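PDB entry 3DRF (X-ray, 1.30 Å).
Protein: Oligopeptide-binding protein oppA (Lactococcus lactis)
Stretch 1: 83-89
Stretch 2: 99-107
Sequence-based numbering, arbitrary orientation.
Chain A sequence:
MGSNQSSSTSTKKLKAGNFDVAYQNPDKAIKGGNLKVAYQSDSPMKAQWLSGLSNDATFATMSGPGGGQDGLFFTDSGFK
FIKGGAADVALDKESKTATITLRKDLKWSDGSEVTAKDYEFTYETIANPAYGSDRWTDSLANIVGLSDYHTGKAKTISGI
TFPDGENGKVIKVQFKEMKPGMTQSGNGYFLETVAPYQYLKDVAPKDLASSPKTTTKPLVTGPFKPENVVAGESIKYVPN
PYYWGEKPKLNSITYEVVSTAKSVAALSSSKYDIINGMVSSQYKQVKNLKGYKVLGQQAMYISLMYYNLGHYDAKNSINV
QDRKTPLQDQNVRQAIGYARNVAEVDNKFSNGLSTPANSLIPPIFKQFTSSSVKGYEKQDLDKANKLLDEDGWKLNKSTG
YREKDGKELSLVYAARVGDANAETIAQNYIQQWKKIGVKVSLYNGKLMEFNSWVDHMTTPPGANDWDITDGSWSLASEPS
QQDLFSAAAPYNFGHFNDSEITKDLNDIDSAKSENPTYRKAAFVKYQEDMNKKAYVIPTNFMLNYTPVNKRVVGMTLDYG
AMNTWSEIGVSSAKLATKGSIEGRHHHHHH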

# COMPACT_ATOMS: atom_id res chain seq x y z
N LYS A 83 -19.55 -8.23 13.03
CA LYS A 83 -19.70 -9.69 13.01
C LYS A 83 -20.25 -10.16 11.67
O LYS A 83 -20.88 -9.41 11.01
CB LYS A 83 -20.66 -10.08 14.14
CG LYS A 83 -20.15 -9.87 15.59
CD LYS A 83 -21.03 -10.69 16.61
CE LYS A 83 -20.49 -10.67 18.07
NZ LYS A 83 -20.97 -11.90 18.86
N GLY A 84 -19.98 -11.41 11.31
CA GLY A 84 -20.66 -12.01 10.19
C GLY A 84 -19.82 -12.37 8.99
O GLY A 84 -20.29 -13.00 8.12
N GLY A 85 -18.57 -11.97 8.96
CA GLY A 85 -17.69 -12.36 7.85
C GLY A 85 -17.19 -13.79 8.00
O GLY A 85 -17.74 -14.52 8.75
N ALA A 86 -16.07 -14.09 7.36
CA ALA A 86 -15.44 -15.41 7.51
C ALA A 86 -15.05 -15.73 8.93
O ALA A 86 -15.07 -16.89 9.32
CB ALA A 86 -14.24 -15.55 6.56
N ALA A 87 -14.78 -14.67 9.70
CA ALA A 87 -14.46 -14.78 11.12
C ALA A 87 -14.96 -13.51 11.83
O ALA A 87 -15.25 -12.53 11.20
CB ALA A 87 -12.91 -14.92 11.33
N ASP A 88 -15.05 -13.64 13.14
CA ASP A 88 -15.32 -12.47 14.04
C ASP A 88 -14.09 -12.26 14.95
O ASP A 88 -13.35 -13.17 15.24
CB ASP A 88 -16.54 -12.77 14.95
CG ASP A 88 -17.88 -12.89 14.18
OD1 ASP A 88 -17.94 -12.54 13.04
OD2 ASP A 88 -18.80 -13.30 14.86
N VAL A 89 -13.91 -11.03 15.39
CA VAL A 89 -12.87 -10.68 16.34
C VAL A 89 -13.52 -9.96 17.54
O VAL A 89 -14.37 -9.13 17.39
CB VAL A 89 -11.73 -9.90 15.67
CG1 VAL A 89 -12.26 -8.58 15.07
CG2 VAL A 89 -10.62 -9.62 16.68
N THR A 99 -9.45 -12.06 20.34
CA THR A 99 -9.85 -13.44 20.15
C THR A 99 -10.59 -13.53 18.82
O THR A 99 -11.60 -12.89 18.63
CB THR A 99 -10.76 -13.91 21.29
OG1 THR A 99 -10.07 -13.75 22.52
CG2 THR A 99 -11.11 -15.39 21.12
N ILE A 100 -10.03 -14.35 17.93
CA ILE A 100 -10.55 -14.52 16.57
C ILE A 100 -11.29 -15.87 16.53
O ILE A 100 -10.75 -16.87 16.90
CB ILE A 100 -9.37 -14.51 15.51
CG1 ILE A 100 -8.69 -13.14 15.40
CG2 ILE A 100 -9.91 -14.90 14.16
CD1 ILE A 100 -7.69 -12.84 16.52
N THR A 101 -12.53 -15.85 16.08
CA THR A 101 -13.35 -17.07 15.91
C THR A 101 -13.70 -17.25 14.44
O THR A 101 -14.44 -16.51 13.90
CB THR A 101 -14.64 -16.98 16.75
OG1 THR A 101 -14.26 -16.80 18.12
CG2 THR A 101 -15.47 -18.25 16.65
N LEU A 102 -13.10 -18.27 13.85
CA LEU A 102 -13.37 -18.61 12.44
C LEU A 102 -14.77 -19.30 12.37
O LEU A 102 -15.09 -20.08 13.20
CB LEU A 102 -12.30 -19.60 11.92
CG LEU A 102 -10.85 -19.14 12.05
CD1 LEU A 102 -9.92 -20.30 11.72
CD2 LEU A 102 -10.54 -17.92 11.17
N ARG A 103 -15.50 -19.03 11.31
CA ARG A 103 -16.77 -19.76 11.10
C ARG A 103 -16.55 -21.27 11.08
O ARG A 103 -15.61 -21.76 10.55
CB ARG A 103 -17.44 -19.31 9.79
CG ARG A 103 -18.25 -18.06 9.95
CD ARG A 103 -18.90 -17.71 8.58
NE ARG A 103 -19.75 -16.53 8.62
CZ ARG A 103 -21.07 -16.58 8.75
NH1 ARG A 103 -21.67 -17.75 8.87
NH2 ARG A 103 -21.74 -15.47 8.75
N LYS A 104 -17.48 -22.00 11.68
CA LYS A 104 -17.46 -23.48 11.64
C LYS A 104 -17.32 -24.07 10.24
O LYS A 104 -16.61 -25.02 10.04
CB LYS A 104 -18.72 -24.02 12.33
CG LYS A 104 -18.69 -25.46 12.55
CD LYS A 104 -20.03 -25.91 13.15
CE LYS A 104 -20.56 -27.28 12.66
NZ LYS A 104 -21.54 -27.83 13.69
N ASP A 105 -18.01 -23.45 9.30
CA ASP A 105 -18.04 -23.92 7.89
C ASP A 105 -17.09 -23.18 6.94
O ASP A 105 -17.22 -23.22 5.77
CB ASP A 105 -19.47 -23.97 7.33
CG ASP A 105 -20.19 -22.67 7.42
OD1 ASP A 105 -19.72 -21.69 8.05
OD2 ASP A 105 -21.31 -22.60 6.86
N LEU A 106 -16.17 -22.44 7.51
CA LEU A 106 -15.12 -21.83 6.69
C LEU A 106 -14.11 -22.90 6.21
O LEU A 106 -13.46 -23.50 7.00
CB LEU A 106 -14.39 -20.71 7.49
CG LEU A 106 -13.29 -19.99 6.76
CD1 LEU A 106 -13.83 -19.21 5.52
CD2 LEU A 106 -12.51 -19.03 7.77
N LYS A 107 -14.03 -23.02 4.90
CA LYS A 107 -13.19 -24.00 4.24
C LYS A 107 -12.29 -23.34 3.18
O LYS A 107 -12.55 -22.30 2.70
CB LYS A 107 -14.12 -25.05 3.57
CG LYS A 107 -14.95 -25.90 4.57
CD LYS A 107 -15.82 -26.90 3.78
CE LYS A 107 -16.66 -27.67 4.75
NZ LYS A 107 -15.68 -28.40 5.56

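The most distinctive polar contact between the two stretches is made by Arg103, whose side chain reaches back along the loop that precedes strand 87-89. Its CA-to-CB bond points sideways, but chi2 and chi3 are both t, and the extended chain carries the guanidinium to two successive backbone carbonyls. Arg103 NH2 donates to Gly84 O at 2.9 Å and Arg103 NE to Gly85 O at 2.8 Å; both acceptors lie at the edge of the guanidinium, near its plane, where its N-H bonds point. The backbone of the same residue adds a third bond, from Arg103 N to Ala86 O (3.0 Å, 167°), so one arginine engages three consecutive carbonyls. An arginine suits this place because its planar head offers several donors at the end of a long arm.

Beyond Ala86 the chains pair as antiparallel strands. Asp88 and Thr101 form the hydrogen-bonded pair: Asp88 N donates to Thr101 O at 3.0 Å, and Thr101 N returns a bond to Asp88 O at 2.9 Å, both nearly straight. The pairs Ala87 with Leu102 and Val89 with Ile100 are non-hydrogen-bonded, and their CA atoms approach to 4.2 and 4.5 Å, respectively, against 5.3 Å for Asp88 and Thr101. CA-H...O contacts supplement the ladder, including Ile100 CA to Asp88 O and Val89 CA to Thr99 O, each 3.4 Å.

The side chain of Asp88, on the same face as that of Thr101, turns back to its own stretch. With chi1 at m, its carboxylate accepts a hydrogen bond from Gly84 N to Asp88 OD1 (2.9 Å), tying together the loop whose carbonyls Arg103 binds. Gly84 itself adopts phi/psi of 114/-7, where a CB would be jammed against the carbonyl O of the preceding residue; the backbone alone calls for glycine.

The other face of the sheet is apolar. Ala87 CB lies 3.8 Å from Leu102 CD2 and 4.1 Å from Ile100 CG2, its small methyl meeting two larger, buried side chains. Val89 CG2 extends the packing to Ile100 CG1 at 4.2 Å. At the other end, the type I turn from Arg103 to Leu106, with a backbone bond from Leu106 N to Arg103 O (3.2 Å), brings Leu106 back toward the first stretch. There Leu106 CD1 packs against Ala86 CB at 3.8 Å, a contact between two buried apolar residues. Altogether the stretches bury 437 Å², both sides summed, while Lys104 and Asp105 in the turn remain exposed and make no contact with the first stretch.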